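Local coordinates for protein pectate lyase (Paenibacillus sp. 0602, PDB 5GT5) that cleaves polygalacturonate and pectins by eliminative, endo-acting depolymerisation, probably with calcium as cofactor, at residues Leu135-Glu140 and Asn149-Ile154; His83-Gln88 and Asn201-Arg206; Ser92-Asp97 and Lys113-Ser118. The protein carries 1 engineered substitution. All coordinates share one frame; numbering follows the deposited sequence.

Contact 1: residues Leu135-Glu140 and Asn149-Ile154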
loop_
_atom_site.group_PDB
_atom_site.type_symbol
_atom_site.label_atom_id
_atom_site.label_comp_id
_atom_site.label_asym_id
_atom_site.label_seq_id
_atom_site.Cartn_x
_atom_site.Cartn_y
_atom_site.Cartn_z
ATOM N N LEU A 135 29.709 -3.305 -9.000
ATOM C CA LEU A 135 28.754 -4.348 -9.366
ATOM C C LEU A 135 28.641 -4.431 -10.893
ATOM O O LEU A 135 27.588 -4.824 -11.423
ATOM C CB LEU A 135 27.376 -4.100 -8.719
ATOM C CG LEU A 135 26.447 -5.326 -8.655
ATOM C CD1 LEU A 135 27.005 -6.419 -7.739
ATOM C CD2 LEU A 135 25.076 -4.926 -8.170
ATOM N N TRP A 136 29.731 -4.096 -11.595
ATOM C CA TRP A 136 29.795 -4.226 -13.053
ATOM C C TRP A 136 31.020 -5.041 -13.427
ATOM O O TRP A 136 32.058 -4.928 -12.774
ATOM C CB TRP A 136 29.857 -2.850 -13.737
ATOM C CG TRP A 136 30.048 -2.918 -15.258
ATOM C CD1 TRP A 136 29.065 -2.966 -16.217
ATOM C CD2 TRP A 136 31.299 -2.969 -15.956
ATOM N NE1 TRP A 136 29.640 -3.029 -17.474
ATOM C CE2 TRP A 136 31.004 -3.035 -17.342
ATOM C CE3 TRP A 136 32.646 -2.962 -15.538
ATOM C CZ2 TRP A 136 32.010 -3.099 -18.308
ATOM C CZ3 TRP A 136 33.644 -3.012 -16.494
ATOM C CH2 TRP A 136 33.327 -3.098 -17.854
ATOM N N GLU A 137 30.911 -5.851 -14.481
ATOM C CA GLU A 137 32.072 -6.462 -15.141
ATOM C C GLU A 137 31.763 -6.570 -16.616
ATOM O O GLU A 137 30.625 -6.442 -17.026
ATOM C CB GLU A 137 32.431 -7.821 -14.530
ATOM C CG GLU A 137 31.404 -8.918 -14.831
ATOM C CD GLU A 137 31.882 -10.283 -14.383
ATOM O OE1 GLU A 137 32.911 -10.356 -13.655
ATOM O OE2 GLU A 137 31.228 -11.279 -14.759
ATOM N N TRP A 138 32.817 -6.746 -17.405
ATOM C CA TRP A 138 32.719 -6.896 -18.851
ATOM C C TRP A 138 31.969 -8.177 -19.230
ATOM O O TRP A 138 32.127 -9.225 -18.601
ATOM C CB TRP A 138 34.162 -6.897 -19.380
ATOM C CG TRP A 138 34.328 -7.166 -20.862
ATOM C CD1 TRP A 138 34.571 -8.376 -21.449
ATOM C CD2 TRP A 138 34.303 -6.195 -21.927
ATOM N NE1 TRP A 138 34.705 -8.219 -22.813
ATOM C CE2 TRP A 138 34.548 -6.894 -23.132
ATOM C CE3 TRP A 138 34.118 -4.810 -21.972
ATOM C CZ2 TRP A 138 34.584 -6.259 -24.380
ATOM C CZ3 TRP A 138 34.179 -4.152 -23.225
ATOM C CH2 TRP A 138 34.399 -4.890 -24.413
ATOM N N ASP A 139 31.163 -8.084 -20.277
ATOM C CA ASP A 139 30.395 -9.241 -20.724
ATOM C C ASP A 139 30.967 -9.931 -21.966
ATOM O O ASP A 139 30.748 -9.463 -23.095
ATOM C CB ASP A 139 28.965 -8.826 -21.027
ATOM C CG ASP A 139 28.170 -9.931 -21.639
ATOM O OD1 ASP A 139 28.457 -11.134 -21.362
ATOM O OD2 ASP A 139 27.249 -9.610 -22.444
ATOM N N GLU A 140 31.647 -11.060 -21.761
ATOM C CA GLU A 140 31.953 -11.959 -22.866
ATOM C C GLU A 140 30.837 -12.966 -23.136
ATOM O O GLU A 140 30.526 -13.249 -24.316
ATOM C CB GLU A 140 33.235 -12.721 -22.595
ATOM C CG GLU A 140 34.488 -11.854 -22.655
ATOM C CD GLU A 140 34.934 -11.516 -24.072
ATOM O OE1 GLU A 140 34.636 -12.301 -25.024
ATOM O OE2 GLU A 140 35.609 -10.460 -24.249
ATOM N N ASN A 149 24.678 -12.266 -15.981
ATOM C CA ASN A 149 24.899 -12.140 -14.535
ATOM C C ASN A 149 23.675 -11.687 -13.745
ATOM O O ASN A 149 23.491 -12.076 -12.577
ATOM C CB ASN A 149 26.043 -11.171 -14.243
ATOM C CG ASN A 149 27.384 -11.688 -14.721
ATOM O OD1 ASN A 149 27.451 -12.574 -15.600
ATOM N ND2 ASN A 149 28.458 -11.144 -14.153
ATOM N N ASP A 150 22.863 -10.840 -14.361
ATOM C CA ASP A 150 21.634 -10.331 -13.735
ATOM C C ASP A 150 21.923 -9.594 -12.434
ATOM O O ASP A 150 21.155 -9.692 -11.480
ATOM C CB ASP A 150 20.608 -11.458 -13.502
ATOM C CG ASP A 150 20.153 -12.127 -14.786
ATOM O OD1 ASP A 150 20.185 -11.504 -15.873
ATOM O OD2 ASP A 150 19.745 -13.301 -14.707
ATOM N N TRP A 151 23.051 -8.883 -12.365
ATOM C CA TRP A 151 23.357 -8.069 -11.193
ATOM C C TRP A 151 22.771 -6.672 -11.305
ATOM O O TRP A 151 23.108 -5.943 -12.258
ATOM C CB TRP A 151 24.871 -7.901 -11.031
ATOM C CG TRP A 151 25.731 -9.133 -10.885
ATOM C CD1 TRP A 151 25.361 -10.403 -10.484
ATOM C CD2 TRP A 151 27.140 -9.176 -11.122
ATOM N NE1 TRP A 151 26.477 -11.227 -10.453
ATOM C CE2 TRP A 151 27.568 -10.500 -10.852
ATOM C CE3 TRP A 151 28.080 -8.230 -11.546
ATOM C CZ2 TRP A 151 28.910 -10.885 -10.963
ATOM C CZ3 TRP A 151 29.404 -8.615 -11.671
ATOM C CH2 TRP A 151 29.802 -9.939 -11.406
ATOM N N ASP A 152 21.908 -6.286 -10.365
ATOM C CA ASP A 152 21.279 -4.966 -10.326
ATOM C C ASP A 152 21.509 -4.409 -8.945
ATOM O O ASP A 152 21.520 -5.178 -7.978
ATOM C CB ASP A 152 19.764 -5.100 -10.555
ATOM C CG ASP A 152 19.434 -6.069 -11.673
ATOM O OD1 ASP A 152 19.473 -5.658 -12.829
ATOM O OD2 ASP A 152 19.121 -7.245 -11.382
ATOM N N TYR A 153 21.691 -3.103 -8.769
ATOM C CA TYR A 153 21.915 -2.620 -7.413
ATOM C C TYR A 153 20.691 -2.810 -6.514
ATOM O O TYR A 153 20.812 -3.281 -5.400
ATOM C CB TYR A 153 22.343 -1.158 -7.399
ATOM C CG TYR A 153 23.760 -0.932 -7.799
ATOM C CD1 TYR A 153 24.804 -1.448 -7.013
ATOM C CD2 TYR A 153 24.077 -0.156 -8.897
ATOM C CE1 TYR A 153 26.121 -1.217 -7.373
ATOM C CE2 TYR A 153 25.400 0.082 -9.256
ATOM C CZ TYR A 153 26.397 -0.444 -8.473
ATOM O OH TYR A 153 27.709 -0.220 -8.853
ATOM N N ILE A 154 19.523 -2.397 -6.986
ATOM C CA ILE A 154 18.292 -2.552 -6.188
ATOM C C ILE A 154 17.192 -3.028 -7.115
ATOM O O ILE A 154 16.983 -2.444 -8.197
ATOM C CB ILE A 154 17.850 -1.238 -5.526
ATOM C CG1 ILE A 154 18.943 -0.730 -4.586
ATOM C CG2 ILE A 154 16.538 -1.438 -4.757
ATOM C CD1 ILE A 154 18.624 0.643 -3.954
HETATM O O HOH W 1 28.297 -11.997 -18.833
#
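Glu137 and Asn149 meet through a single polar bond: Asn149 ND2 donates to Glu137 OE2 at 2.8 Å, with an N-H...O angle of 157°. The acceptor lies in the amide plane of Asn149, whereas the donor stands above the carboxylate plane, and the two planes are 57° apart. CG of Glu137 sits between the backbone N and the carbonyl carbon (chi1 70°), and from there the extended chain crosses the Trp151 side chain at about a right angle, with CD 3.6 Å from Trp151 CH2. Asn149 ND2 itself lies over one face of that indole, toward its rim. The other end of the contact is mainly apolar. Leu135 CG packs on Trp151 CB at 3.8 Å. Leu135 CB approaches Tyr153 CE1 at 3.4 Å, and Leu135 CD2 rests against the carbonyl of Asp152. The Leu135 O atom comes to the edge of the indole, 3.4 Å from Trp151 CE3.

Further out, Glu137 OE2 also accepts from Leu81 N, and OE1 from Thr82 N and His83 N, while Trp151 NE1 donates to Asn78 O. An alanine in place of Glu137 would probably leave Asn149 ND2 and the amides of Leu81, Thr82 and His83 without their acceptor and open a gap beside Trp151.

Both segments belong to the loop joining strands 131-133 and 154-157, and the second carries Asp152, probably a calcium ligand together with Asp174 and Asp178; Asp152 OD1 accepts from Gly175 N. All the touching residues are buried; four N-H donors converge on the Glu137 carboxylate, an environment that would be expected to stabilise its negative charge.

Contact 2: residues His83-Gln88 and Asn201-Arg206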
loop_
_atom_site.group_PDB
_atom_site.type_symbol
_atom_site.label_atom_id
_atom_site.label_comp_id
_atom_site.label_asym_id
_atom_site.label_seq_id
_atom_site.Cartn_x
_atom_site.Cartn_y
_atom_site.Cartn_z
ATOM N N HIS A 83 35.726 -9.677 -14.075
ATOM C CA HIS A 83 36.413 -8.600 -13.366
ATOM C C HIS A 83 37.412 -9.181 -12.367
ATOM O O HIS A 83 37.019 -9.994 -11.525
ATOM C CB HIS A 83 35.456 -7.639 -12.648
ATOM C CG HIS A 83 36.072 -6.312 -12.348
ATOM N ND1 HIS A 83 37.117 -6.155 -11.449
ATOM C CD2 HIS A 83 35.826 -5.088 -12.864
ATOM C CE1 HIS A 83 37.470 -4.881 -11.425
ATOM N NE2 HIS A 83 36.709 -4.214 -12.283
ATOM N N PRO A 84 38.685 -8.775 -12.468
ATOM C CA PRO A 84 39.683 -9.389 -11.573
ATOM C C PRO A 84 39.373 -9.217 -10.074
ATOM O O PRO A 84 39.667 -10.115 -9.287
ATOM C CB PRO A 84 40.983 -8.668 -11.957
ATOM C CG PRO A 84 40.569 -7.386 -12.606
ATOM C CD PRO A 84 39.270 -7.737 -13.337
ATOM N N VAL A 85 38.762 -8.102 -9.689
ATOM C CA VAL A 85 38.450 -7.880 -8.282
ATOM C C VAL A 85 37.293 -8.773 -7.871
ATOM O O VAL A 85 37.347 -9.424 -6.839
ATOM C CB VAL A 85 38.132 -6.409 -8.006
ATOM C CG1 VAL A 85 37.613 -6.218 -6.589
ATOM C CG2 VAL A 85 39.375 -5.535 -8.236
ATOM N N LEU A 86 36.236 -8.791 -8.680
ATOM C CA LEU A 86 35.034 -9.531 -8.328
ATOM C C LEU A 86 35.264 -11.033 -8.341
ATOM O O LEU A 86 34.588 -11.770 -7.619
ATOM C CB LEU A 86 33.864 -9.113 -9.236
ATOM C CG LEU A 86 33.487 -7.635 -9.174
ATOM C CD1 LEU A 86 32.268 -7.388 -10.073
ATOM C CD2 LEU A 86 33.134 -7.263 -7.740
ATOM N N LYS A 87 36.204 -11.504 -9.167
ATOM C CA LYS A 87 36.539 -12.926 -9.148
ATOM C C LYS A 87 37.090 -13.350 -7.785
ATOM O O LYS A 87 36.894 -14.501 -7.365
ATOM C CB LYS A 87 37.523 -13.276 -10.273
ATOM C CG LYS A 87 36.847 -13.267 -11.610
ATOM C CD LYS A 87 37.777 -13.406 -12.817
ATOM C CE LYS A 87 38.230 -14.834 -12.988
ATOM N NZ LYS A 87 38.969 -15.040 -14.280
ATOM N N GLN A 88 37.762 -12.427 -7.096
ATOM C CA GLN A 88 38.241 -12.658 -5.735
ATOM C C GLN A 88 37.158 -12.453 -4.694
ATOM O O GLN A 88 36.969 -13.302 -3.829
ATOM C CB GLN A 88 39.418 -11.743 -5.430
ATOM C CG GLN A 88 40.630 -11.978 -6.319
ATOM C CD GLN A 88 41.713 -10.936 -6.075
ATOM O OE1 GLN A 88 42.145 -10.733 -4.935
ATOM N NE2 GLN A 88 42.149 -10.264 -7.140
ATOM N N ASN A 201 42.977 4.462 -12.649
ATOM C CA ASN A 201 42.620 3.326 -11.794
ATOM C C ASN A 201 41.121 3.185 -11.611
ATOM O O ASN A 201 40.652 2.604 -10.630
ATOM C CB ASN A 201 43.283 3.386 -10.409
ATOM C CG ASN A 201 43.403 2.011 -9.774
ATOM O OD1 ASN A 201 43.684 1.001 -10.463
ATOM N ND2 ASN A 201 43.210 1.952 -8.448
ATOM N N SER A 202 40.349 3.673 -12.572
ATOM C CA SER A 202 38.903 3.502 -12.450
ATOM C C SER A 202 38.509 2.033 -12.514
ATOM O O SER A 202 39.248 1.162 -12.995
ATOM C CB SER A 202 38.156 4.299 -13.525
ATOM O OG SER A 202 38.203 3.623 -14.784
ATOM N N TRP A 203 37.300 1.762 -12.048
ATOM C CA TRP A 203 36.789 0.395 -12.058
ATOM C C TRP A 203 36.782 -0.243 -13.444
ATOM O O TRP A 203 37.162 -1.417 -13.629
ATOM C CB TRP A 203 35.371 0.395 -11.477
ATOM C CG TRP A 203 34.776 -0.981 -11.278
ATOM C CD1 TRP A 203 33.765 -1.554 -12.007
ATOM C CD2 TRP A 203 35.148 -1.945 -10.281
ATOM N NE1 TRP A 203 33.489 -2.810 -11.524
ATOM C CE2 TRP A 203 34.337 -3.086 -10.480
ATOM C CE3 TRP A 203 36.118 -1.966 -9.273
ATOM C CZ2 TRP A 203 34.430 -4.228 -9.677
ATOM C CZ3 TRP A 203 36.216 -3.099 -8.476
ATOM C CH2 TRP A 203 35.374 -4.215 -8.676
ATOM N N VAL A 204 36.333 0.540 -14.423
ATOM C CA VAL A 204 36.331 0.080 -15.802
ATOM C C VAL A 204 37.769 -0.072 -16.342
ATOM O O VAL A 204 38.072 -1.047 -17.018
ATOM C CB VAL A 204 35.498 0.991 -16.701
ATOM C CG1 VAL A 204 35.708 0.626 -18.178
ATOM C CG2 VAL A 204 34.031 0.873 -16.346
ATOM N N THR A 205 38.656 0.854 -16.007
ATOM C CA THR A 205 40.035 0.732 -16.481
ATOM C C THR A 205 40.722 -0.519 -15.923
ATOM O O THR A 205 41.444 -1.210 -16.652
ATOM C CB THR A 205 40.817 1.979 -16.107
ATOM O OG1 THR A 205 40.232 3.097 -16.782
ATOM C CG2 THR A 205 42.311 1.844 -16.516
ATOM N N ARG A 206 40.465 -0.828 -14.651
ATOM C CA ARG A 206 40.995 -2.058 -14.081
ATOM C C ARG A 206 40.497 -3.291 -14.815
ATOM O O ARG A 206 41.260 -4.213 -15.088
ATOM C CB ARG A 206 40.697 -2.174 -12.596
ATOM C CG ARG A 206 41.708 -1.423 -11.746
ATOM C CD ARG A 206 41.306 -1.394 -10.273
ATOM N NE ARG A 206 40.440 -0.257 -10.052
ATOM C CZ ARG A 206 39.684 -0.084 -8.968
ATOM N NH1 ARG A 206 39.697 -0.994 -7.993
ATOM N NH2 ARG A 206 38.909 1.000 -8.870
#
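The imidazole of His83 and the indole of Trp203 form an offset stack: the His83 ring and the six-membered ring of Trp203 have centroids 3.7 Å apart and planes only 13° from parallel. Trp203 CZ2 lies over the centre of one His83 face, and His83 NE2 over the centre of one indole face, 3.2 Å from Trp203 CE2. At the indole edge, in its plane, sits Leu86 CG, 3.6 Å from Trp203 CZ2. Val85 CB approaches obliquely, 3.6 Å from Trp203 CH2. A face of the Arg206 guanidinium lies against Trp203 CE3, and the opposite face against Asn201 ND2.

The imidazole is also held by its two nitrogens. His83 NE2 donates to Trp203 O at 3.1 Å, with an N-H...O angle of 158°, so backbone and ring of one tryptophan are both engaged. ND1 accepts from Val85 N at 3.1 Å, the Val85 N lying in the imidazole plane. Chi1 of -159° puts CG of His83 anti to the backbone N, and the bonds at both nitrogens then restrict rotation of the ring. The accepted bond at ND1 and the donated one at NE2 are consistent with a neutral imidazole protonated at NE2.

Trp203 NE1 donates to Trp136 O, and His83 N to Glu137 OE1, tying both stacked residues to segment 135-140. His83 is the N-cap of helix 84-89; Ser202 has the same role for helix 203-212, its OG accepting from Thr205 N at 3.1 Å. Here two capped helix starts, far apart in sequence, are joined by a histidine-tryptophan stack on the exterior of the parallel beta-helix characteristic of polysaccharide lyase family 1.

Contact 3: residues Ser92-Asp97 and Lys113-Ser118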
loop_
_atom_site.group_PDB
_atom_site.type_symbol
_atom_site.label_atom_id
_atom_site.label_comp_id
_atom_site.label_asym_id
_atom_site.label_seq_id
_atom_site.Cartn_x
_atom_site.Cartn_y
_atom_site.Cartn_z
ATOM N N SER A 92 27.310 -11.018 -3.802
ATOM C CA SER A 92 26.156 -11.530 -3.059
ATOM C C SER A 92 24.862 -10.925 -3.552
ATOM O O SER A 92 24.853 -9.882 -4.238
ATOM C CB SER A 92 26.288 -11.190 -1.575
ATOM O OG SER A 92 27.442 -11.816 -1.000
ATOM N N LYS A 93 23.766 -11.602 -3.232
ATOM C CA LYS A 93 22.428 -11.035 -3.360
ATOM C C LYS A 93 21.816 -11.010 -1.971
ATOM O O LYS A 93 21.758 -12.037 -1.298
ATOM C CB LYS A 93 21.548 -11.866 -4.288
ATOM C CG LYS A 93 20.184 -11.232 -4.459
ATOM C CD LYS A 93 19.246 -12.081 -5.304
ATOM C CE LYS A 93 19.532 -11.869 -6.764
ATOM N NZ LYS A 93 18.541 -12.614 -7.614
ATOM N N ILE A 94 21.383 -9.825 -1.539
ATOM C CA ILE A 94 20.819 -9.642 -0.200
ATOM C C ILE A 94 19.343 -9.372 -0.353
ATOM O O ILE A 94 18.949 -8.387 -0.989
ATOM C CB ILE A 94 21.494 -8.481 0.523
ATOM C CG1 ILE A 94 23.022 -8.700 0.608
ATOM C CG2 ILE A 94 20.870 -8.334 1.890
ATOM C CD1 ILE A 94 23.821 -7.472 0.925
ATOM N N THR A 95 18.519 -10.279 0.177
ATOM C CA THR A 95 17.075 -10.186 -0.014
ATOM C C THR A 95 16.374 -9.721 1.255
ATOM O O THR A 95 16.339 -10.463 2.254
ATOM C CB THR A 95 16.469 -11.526 -0.469
ATOM O OG1 THR A 95 17.067 -11.900 -1.713
ATOM C CG2 THR A 95 14.973 -11.383 -0.703
ATOM N N VAL A 96 15.793 -8.525 1.182
ATOM C CA VAL A 96 14.993 -7.940 2.243
ATOM C C VAL A 96 13.571 -8.371 1.989
ATOM O O VAL A 96 12.945 -7.899 1.019
ATOM C CB VAL A 96 15.101 -6.401 2.162
ATOM C CG1 VAL A 96 14.223 -5.709 3.175
ATOM C CG2 VAL A 96 16.570 -5.956 2.359
ATOM N N ASP A 97 13.058 -9.267 2.840
ATOM C CA ASP A 97 11.815 -9.989 2.563
ATOM C C ASP A 97 10.826 -9.811 3.710
ATOM O O ASP A 97 11.154 -10.045 4.876
ATOM C CB ASP A 97 12.131 -11.489 2.400
ATOM C CG ASP A 97 10.958 -12.311 1.873
ATOM O OD1 ASP A 97 9.834 -11.796 1.720
ATOM O OD2 ASP A 97 11.179 -13.513 1.611
ATOM N N LYS A 113 29.240 -2.366 -1.593
ATOM C CA LYS A 113 30.023 -2.917 -2.712
ATOM C C LYS A 113 29.863 -4.417 -2.843
ATOM O O LYS A 113 29.775 -5.130 -1.839
ATOM C CB LYS A 113 31.506 -2.583 -2.538
ATOM C CG LYS A 113 31.824 -1.103 -2.625
ATOM C CD LYS A 113 33.357 -0.881 -2.707
ATOM C CE LYS A 113 33.954 -0.748 -1.337
ATOM N NZ LYS A 113 35.434 -1.087 -1.300
ATOM N N HIS A 114 29.808 -4.885 -4.093
ATOM C CA HIS A 114 29.871 -6.314 -4.428
ATOM C C HIS A 114 28.614 -7.044 -4.073
ATOM O O HIS A 114 28.633 -8.261 -3.877
ATOM C CB HIS A 114 31.111 -7.010 -3.824
ATOM C CG HIS A 114 32.349 -6.188 -3.972
ATOM N ND1 HIS A 114 33.349 -6.154 -3.020
ATOM C CD2 HIS A 114 32.686 -5.287 -4.922
ATOM C CE1 HIS A 114 34.281 -5.294 -3.412
ATOM N NE2 HIS A 114 33.908 -4.765 -4.566
ATOM N N ALA A 115 27.503 -6.313 -4.008
ATOM C CA ALA A 115 26.213 -6.954 -3.686
ATOM C C ALA A 115 25.018 -6.286 -4.316
ATOM O O ALA A 115 24.930 -5.058 -4.370
ATOM C CB ALA A 115 25.981 -7.100 -2.173
ATOM N N ALA A 116 24.076 -7.121 -4.750
ATOM C CA ALA A 116 22.749 -6.673 -5.179
ATOM C C ALA A 116 21.786 -6.732 -4.004
ATOM O O ALA A 116 21.880 -7.635 -3.164
ATOM C CB ALA A 116 22.218 -7.611 -6.272
ATOM N N ILE A 117 20.859 -5.780 -3.952
ATOM C CA ILE A 117 19.776 -5.774 -2.952
ATOM C C ILE A 117 18.454 -6.055 -3.646
ATOM O O ILE A 117 18.125 -5.425 -4.656
ATOM C CB ILE A 117 19.690 -4.462 -2.192
ATOM C CG1 ILE A 117 20.970 -4.290 -1.351
ATOM C CG2 ILE A 117 18.412 -4.450 -1.260
ATOM C CD1 ILE A 117 21.027 -3.000 -0.605
ATOM N N SER A 118 17.709 -7.024 -3.119
ATOM C CA SER A 118 16.379 -7.345 -3.614
ATOM C C SER A 118 15.401 -7.088 -2.483
ATOM O O SER A 118 15.568 -7.615 -1.381
ATOM C CB SER A 118 16.336 -8.809 -4.038
ATOM O OG SER A 118 15.018 -9.238 -4.363
#
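Ser92 pairs with Ala115 at the start of a parallel ladder that continues through Lys93 with Ala116, Ile94 with Ile117 and Thr95 with Ser118. The strand axes approach to 4.6 Å at an angle of 22°. Five backbone bonds join them, and on segment 92-97 they use alternate residues. Ser92 N donates to His114 O at 3.1 Å, Ser92 O accepts from Ala116 N, Ile94 N donates to Ala116 O at 2.8 Å, Ile94 O accepts from Ser118 N, and Val96 N donates to Ser118 O at 2.7 Å. Ser92 O and Ile94 O each also receive a CA-H...O contact, from Ala115 CA at 3.3 Å and Ile117 CA at 3.4 Å respectively.

The intervening residues Lys93 and Thr95 turn their backbone bonds to the other flank, to Ala75 and Pro73; Tyr153 likewise bonds to Ile117 from beyond strand 115-120. Side-chain polar atoms have partners too: Ser92 OG bonds to Leu60 O, while His114 ND1 and NE2 bond to Glu64 and Glu134.

Ser92, Ile94, Ala115 and Ile117 share one face. In Ile94, chi1 of -57° sets CG1 anti to the carbonyl carbon and chi2 of 163° carries CD1 on to Ala115 CB, 3.8 Å away; Leu39 of helix 36-43 and Phe74 also touch Ile94. Lys93, Thr95, Ala116 and Ser118 lie on the opposite face, where Thr95 OG1 is 3.9 Å from Ser118 CB.

As in the parallel beta-helix of this family, successive rungs are thus stacked mainly by main-chain bonding, with the backbone bonds defining the register seen here, while Ile94, Ala115 and Ile117 give their face an apolar character beside the hydrogen-bonded Ser92.

In the fold
Contacts 1 and 3 are buried, whereas contact 2 is partly buried and lies farther from the centre of the chain. Contact 3 is strand pairing governed by main-chain bonds; contact 1 combines apolar packing of Leu135 on Trp151 and Tyr153 with a carboxylate gripped by several N-H donors; contact 2 joins two helix starts through aromatic rings. Along the chain, contacts 1 and 3 lie in series, both nested inside the loop closed by contact 2. Helix 84-89 of contact 2 is followed directly by strand 92-97 of contact 3, and Leu135 and Asp152 of contact 1 pack on Ala115 and Ala116. Contact 1 touches both others, which also meet directly through Leu86 and His114.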